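Long-range contacts in alpha-rhamnosidase (Dictyoglomus thermophilum, PDB 6I60), which probably catalyses the hydrolysis of terminal non-reducing alpha-L-rhamnose residues in alpha-L-rhamnosides: residues A835-G840 with I847-H852; V871-Q876 with M884-P889. All blocks are in the same frame, centred on the assembly; numbering follows the deposited sequence.

Interaction 1 of 2, residues A835-G840 with I847-H852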
loop_
_atom_site.group_PDB
_atom_site.type_symbol
_atom_site.label_atom_id
_atom_site.label_comp_id
_atom_site.label_asym_id
_atom_site.label_seq_id
_atom_site.Cartn_x
_atom_site.Cartn_y
_atom_site.Cartn_z
ATOM N N ALA A 835 8.449 17.362 11.675
ATOM C CA ALA A 835 7.151 17.969 11.946
ATOM C C ALA A 835 6.772 17.788 13.411
ATOM O O ALA A 835 6.541 18.765 14.134
ATOM C CB ALA A 835 6.091 17.367 11.026
ATOM N N GLY A 836 6.705 16.538 13.866
ATOM C CA GLY A 836 6.573 16.255 15.280
ATOM C C GLY A 836 5.221 15.742 15.733
ATOM O O GLY A 836 4.762 16.101 16.820
ATOM N N VAL A 837 4.574 14.904 14.928
ATOM C CA VAL A 837 3.300 14.297 15.296
ATOM C C VAL A 837 3.468 12.782 15.262
ATOM O O VAL A 837 3.763 12.204 14.209
ATOM C CB VAL A 837 2.152 14.760 14.382
ATOM C CG1 VAL A 837 2.544 14.674 12.911
ATOM C CG2 VAL A 837 0.893 13.952 14.665
ATOM N N ARG A 838 3.305 12.144 16.420
ATOM C CA ARG A 838 3.451 10.703 16.549
ATOM C C ARG A 838 2.282 10.142 17.344
ATOM O O ARG A 838 1.570 10.868 18.042
ATOM C CB ARG A 838 4.769 10.314 17.237
ATOM C CG ARG A 838 5.837 11.390 17.215
ATOM C CD ARG A 838 7.161 10.861 17.734
ATOM N NE ARG A 838 7.034 10.275 19.064
ATOM C CZ ARG A 838 7.528 10.820 20.172
ATOM N NH1 ARG A 838 8.187 11.971 20.113
ATOM N NH2 ARG A 838 7.366 10.214 21.340
ATOM N N VAL A 839 2.098 8.831 17.238
ATOM C CA VAL A 839 1.013 8.156 17.938
ATOM C C VAL A 839 1.417 7.937 19.390
ATOM O O VAL A 839 2.475 7.364 19.676
ATOM C CB VAL A 839 0.657 6.832 17.242
ATOM C CG1 VAL A 839 1.913 6.022 16.946
ATOM C CG2 VAL A 839 -0.309 6.031 18.087
ATOM N N GLY A 840 0.582 8.411 20.313
ATOM C CA GLY A 840 0.833 8.227 21.728
ATOM C C GLY A 840 0.136 6.999 22.269
ATOM O O GLY A 840 0.682 6.276 23.108
ATOM N N ILE A 847 -2.291 11.826 21.036
ATOM C CA ILE A 847 -1.361 12.344 20.043
ATOM C C ILE A 847 -0.247 13.086 20.764
ATOM O O ILE A 847 -0.502 13.846 21.706
ATOM C CB ILE A 847 -2.074 13.264 19.032
ATOM C CG1 ILE A 847 -3.419 12.661 18.623
ATOM C CG2 ILE A 847 -1.196 13.507 17.814
ATOM C CD1 ILE A 847 -4.250 13.572 17.759
ATOM N N ILE A 848 0.988 12.859 20.328
ATOM C CA ILE A 848 2.161 13.524 20.884
ATOM C C ILE A 848 2.630 14.552 19.864
ATOM O O ILE A 848 3.078 14.195 18.767
ATOM C CB ILE A 848 3.277 12.528 21.224
ATOM C CG1 ILE A 848 2.735 11.396 22.096
ATOM C CG2 ILE A 848 4.422 13.234 21.929
ATOM C CD1 ILE A 848 3.780 10.383 22.498
ATOM N N PHE A 849 2.524 15.830 20.222
ATOM C CA PHE A 849 2.978 16.935 19.376
ATOM C C PHE A 849 4.337 17.387 19.902
ATOM O O PHE A 849 4.431 18.267 20.757
ATOM C CB PHE A 849 1.967 18.077 19.377
ATOM C CG PHE A 849 0.621 17.702 18.821
ATOM C CD1 PHE A 849 0.395 17.708 17.454
ATOM C CD2 PHE A 849 -0.422 17.356 19.665
ATOM C CE1 PHE A 849 -0.843 17.369 16.939
ATOM C CE2 PHE A 849 -1.662 17.016 19.156
ATOM C CZ PHE A 849 -1.873 17.024 17.791
ATOM N N GLU A 850 5.404 16.776 19.382
ATOM C CA GLU A 850 6.772 17.051 19.824
ATOM C C GLU A 850 7.613 17.478 18.628
ATOM O O GLU A 850 8.270 16.641 17.988
ATOM C CB GLU A 850 7.379 15.831 20.511
ATOM C CG GLU A 850 8.755 16.071 21.100
ATOM C CD GLU A 850 9.424 14.788 21.541
ATOM O OE1 GLU A 850 8.879 14.112 22.440
ATOM O OE2 GLU A 850 10.490 14.455 20.986
ATOM N N PRO A 851 7.635 18.766 18.297
ATOM C CA PRO A 851 8.445 19.225 17.167
ATOM C C PRO A 851 9.924 19.266 17.513
ATOM O O PRO A 851 10.317 19.410 18.672
ATOM C CB PRO A 851 7.904 20.634 16.898
ATOM C CG PRO A 851 7.414 21.094 18.227
ATOM C CD PRO A 851 6.904 19.870 18.945
ATOM N N HIS A 852 10.748 19.132 16.476
ATOM C CA HIS A 852 12.203 19.134 16.612
ATOM C C HIS A 852 12.781 20.157 15.645
ATOM O O HIS A 852 13.174 19.814 14.522
ATOM C CB HIS A 852 12.785 17.744 16.357
ATOM C CG HIS A 852 12.525 16.769 17.465
ATOM N ND1 HIS A 852 13.537 16.206 18.212
ATOM C CD2 HIS A 852 11.369 16.263 17.955
ATOM C CE1 HIS A 852 13.015 15.393 19.112
ATOM N NE2 HIS A 852 11.702 15.411 18.979
#
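Arg838 and Ile848 pair through two backbone hydrogen bonds in an antiparallel beta hairpin that follows directly on helix 826-835 and belongs to the C-terminal beta domain. Their bonds, Arg838 N to Ile848 O and Ile848 N to Arg838 O, are both 3.1 Å. A third, Glu850 N to Gly836 O, holds the helix exit, where Gly836 has a positive phi (108°), a conformation glycine adopts readily. Ile848 runs along the partly exposed face it shares with Arg838. Its CB lies 4.0 Å from Arg838 O, and CG2 sits over one face of the Arg838 guanidinium, offset toward the rim. CG1 meets Gly840 CA at 3.7 Å, while CD1 touches the same CA and reaches Arg838 NH2 at 3.8 Å. Bent at chi3 (-55°), the arginine brings NH1 to Glu850 OE1 in a salt bridge with a weak hydrogen bond (3.2 Å), the carboxylate standing nearly perpendicular to the guanidinium. Glu850 OE1 also bonds His897 ND1, and OE2 takes His852 NE2 on its anti lone pair. A leucine here would probably leave the Arg838 charge without its carboxylate and take one partner each from His852 NE2 and His897 ND1, though Asp777 OD2 would still hold His852 ND1. On the buried face, Val837 CG2 lies 3.8 Å from Ile847 CG2, a methyl that also sits over the Phe849 ring.

Interaction 2 of 2, residues V871-Q876 with M884-P889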
loop_
_atom_site.group_PDB
_atom_site.type_symbol
_atom_site.label_atom_id
_atom_site.label_comp_id
_atom_site.label_asym_id
_atom_site.label_seq_id
_atom_site.Cartn_x
_atom_site.Cartn_y
_atom_site.Cartn_z
ATOM N N VAL A 871 -5.616 15.541 12.001
ATOM C CA VAL A 871 -4.545 15.809 12.952
ATOM C C VAL A 871 -3.535 16.722 12.270
ATOM O O VAL A 871 -3.076 16.425 11.161
ATOM C CB VAL A 871 -3.871 14.511 13.435
ATOM C CG1 VAL A 871 -2.748 14.825 14.414
ATOM C CG2 VAL A 871 -4.895 13.580 14.070
ATOM N N GLU A 872 -3.190 17.828 12.927
ATOM C CA GLU A 872 -2.335 18.837 12.318
ATOM C C GLU A 872 -1.321 19.351 13.330
ATOM O O GLU A 872 -1.610 19.463 14.524
ATOM C CB GLU A 872 -3.162 20.009 11.769
ATOM C CG GLU A 872 -2.412 20.902 10.796
ATOM C CD GLU A 872 -3.315 21.917 10.127
ATOM O OE1 GLU A 872 -3.969 21.562 9.124
ATOM O OE2 GLU A 872 -3.370 23.071 10.605
ATOM N N ILE A 873 -0.124 19.664 12.835
ATOM C CA ILE A 873 0.922 20.301 13.628
ATOM C C ILE A 873 1.610 21.348 12.761
ATOM O O ILE A 873 1.906 21.098 11.589
ATOM C CB ILE A 873 1.944 19.280 14.171
ATOM C CG1 ILE A 873 3.000 19.985 15.026
ATOM C CG2 ILE A 873 2.596 18.495 13.038
ATOM C CD1 ILE A 873 3.429 19.196 16.244
ATOM N N ASN A 874 1.834 22.531 13.330
ATOM C CA ASN A 874 2.540 23.613 12.660
ATOM C C ASN A 874 3.452 24.284 13.670
ATOM O O ASN A 874 3.056 24.492 14.819
ATOM C CB ASN A 874 1.580 24.661 12.076
ATOM C CG ASN A 874 0.470 24.050 11.247
ATOM O OD1 ASN A 874 0.550 24.009 10.022
ATOM N ND2 ASN A 874 -0.584 23.589 11.911
ATOM N N TRP A 875 4.668 24.624 13.247
ATOM C CA TRP A 875 5.573 25.354 14.122
ATOM C C TRP A 875 6.464 26.270 13.300
ATOM O O TRP A 875 6.862 25.929 12.181
ATOM C CB TRP A 875 6.424 24.406 14.982
ATOM C CG TRP A 875 7.339 23.490 14.221
ATOM C CD1 TRP A 875 7.097 22.194 13.874
ATOM C CD2 TRP A 875 8.657 23.793 13.740
ATOM N NE1 TRP A 875 8.173 21.674 13.198
ATOM C CE2 TRP A 875 9.144 22.635 13.103
ATOM C CE3 TRP A 875 9.467 24.933 13.782
ATOM C CZ2 TRP A 875 10.406 22.583 12.511
ATOM C CZ3 TRP A 875 10.717 24.880 13.193
ATOM C CH2 TRP A 875 11.176 23.713 12.567
ATOM N N GLN A 876 6.761 27.442 13.863
ATOM C CA GLN A 876 7.663 28.419 13.272
ATOM C C GLN A 876 8.714 28.799 14.302
ATOM O O GLN A 876 8.408 28.928 15.492
ATOM C CB GLN A 876 6.915 29.675 12.814
ATOM C CG GLN A 876 6.406 29.624 11.387
ATOM C CD GLN A 876 5.418 30.736 11.091
ATOM O OE1 GLN A 876 4.272 30.482 10.712
ATOM N NE2 GLN A 876 5.857 31.979 11.264
ATOM N N MET A 884 3.502 27.524 17.535
ATOM C CA MET A 884 3.036 26.150 17.404
ATOM C C MET A 884 1.517 26.140 17.355
ATOM O O MET A 884 0.864 26.686 18.249
ATOM C CB MET A 884 3.540 25.281 18.559
ATOM C CG MET A 884 3.648 23.809 18.212
ATOM S SD MET A 884 4.233 22.812 19.592
ATOM C CE MET A 884 5.339 23.963 20.396
ATOM N N ARG A 885 0.960 25.520 16.315
ATOM C CA ARG A 885 -0.484 25.390 16.157
ATOM C C ARG A 885 -0.819 23.929 15.910
ATOM O O ARG A 885 -0.337 23.336 14.939
ATOM C CB ARG A 885 -1.004 26.257 15.009
ATOM C CG ARG A 885 -2.517 26.243 14.873
ATOM C CD ARG A 885 -2.964 26.811 13.538
ATOM N NE ARG A 885 -4.378 27.175 13.548
ATOM C CZ ARG A 885 -5.354 26.398 13.088
ATOM N NH1 ARG A 885 -5.071 25.207 12.578
ATOM N NH2 ARG A 885 -6.611 26.814 13.138
ATOM N N ILE A 886 -1.644 23.350 16.782
ATOM C CA ILE A 886 -2.017 21.947 16.680
ATOM C C ILE A 886 -3.527 21.842 16.518
ATOM O O ILE A 886 -4.280 22.775 16.812
ATOM C CB ILE A 886 -1.547 21.125 17.898
ATOM C CG1 ILE A 886 -2.329 21.531 19.148
ATOM C CG2 ILE A 886 -0.051 21.296 18.113
ATOM C CD1 ILE A 886 -2.294 20.495 20.253
ATOM N N SER A 887 -3.964 20.681 16.036
ATOM C CA SER A 887 -5.382 20.386 15.870
ATOM C C SER A 887 -5.629 18.953 16.311
ATOM O O SER A 887 -4.998 18.025 15.795
ATOM C CB SER A 887 -5.824 20.594 14.421
ATOM O OG SER A 887 -6.058 21.967 14.160
ATOM N N VAL A 888 -6.538 18.776 17.266
ATOM C CA VAL A 888 -6.882 17.469 17.807
ATOM C C VAL A 888 -8.356 17.210 17.493
ATOM O O VAL A 888 -9.196 18.040 17.835
ATOM C CB VAL A 888 -6.636 17.371 19.321
ATOM C CG1 VAL A 888 -6.789 15.933 19.797
ATOM C CG2 VAL A 888 -5.257 17.917 19.669
ATOM N N PRO A 889 -8.701 16.093 16.864
ATOM C CA PRO A 889 -10.112 15.796 16.597
ATOM C C PRO A 889 -10.810 15.295 17.854
ATOM O O PRO A 889 -10.193 15.022 18.884
ATOM C CB PRO A 889 -10.038 14.707 15.524
ATOM C CG PRO A 889 -8.764 13.988 15.826
ATOM C CD PRO A 889 -7.808 15.008 16.413
#
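Asn874 lies opposite Arg885, and its amide turns back onto the partner strand. With CG anti to its own carbonyl carbon (chi1 -50°), ND2 comes 3.0 Å from Arg885 O, a nearly straight bond made from above the carbonyl plane. Asn874 N reaches the same oxygen at 2.8 Å from the opposite face of that plane, so backbone and side chain of one residue grip a single acceptor. The amide nitrogen gives a second bond, 3.1 Å from ND2 to Glu872 OE2, which it meets on the anti side and somewhat out of the carboxylate plane. These two bonds fix the rotation of the Asn874 amide. The same OE2 takes a salt bridge from Arg885 NH1 at 3.4 Å, the carboxylate lying at the guanidinium edge with the two planes 43° apart. Glu872 and Arg885 both run out as extended chains, each with CG anti to the backbone N, and cross diagonally between neighbouring strands. Near their roots, Glu872 CB packs 3.8 Å from Ser887 CB. Strands 869-877 and 882-888 form an antiparallel hairpin of the C-terminal beta domain, at the centre of an antiparallel sheet. Strand 859-866 flanks it at one edge; strand 935-941, where Ser936 OG bonds Ser887 OG, flanks it at the other. On the other face of the sheet, which is buried, lie Ile873, Trp875, Met884 and Ile886. Trp875 CB meets Met884 CG at 4.3 Å, while the indole leads away from the neighbouring strand and gives its NE1 hydrogen to Ile834 O, near the end of helix 826-835. Ile873 CD1 approaches Ile886 CG2 more loosely, and Val871 CG2 rests 4.0 Å from Pro889 CD.

Interactions 1 and 2 are two hairpins in series along the chain, with strand 859-866 between them; their centres lie about 9 Å apart, in two sheets that pack face to face as a beta sandwich. The buried faces meet: Phe849 lies against Ile873 and Ile886, its CE1 3.3 Å from Glu872 O, and Ile847 touches Val871. Gly836 O packs against Ile873 CD1 (3.4 Å). Near the helix exit of interaction 1, the indole of interaction 2 packs on Pro851, CD1 of Trp875 lying 3.5 Å from Pro851 CB. The faces bearing Arg838 and Ile848, and Glu872, Asn874 and Arg885, lie away from this shared core. A triethylene glycol, probably from the crystallisation liquor, lies about 5 Å from the Glu850 side chain.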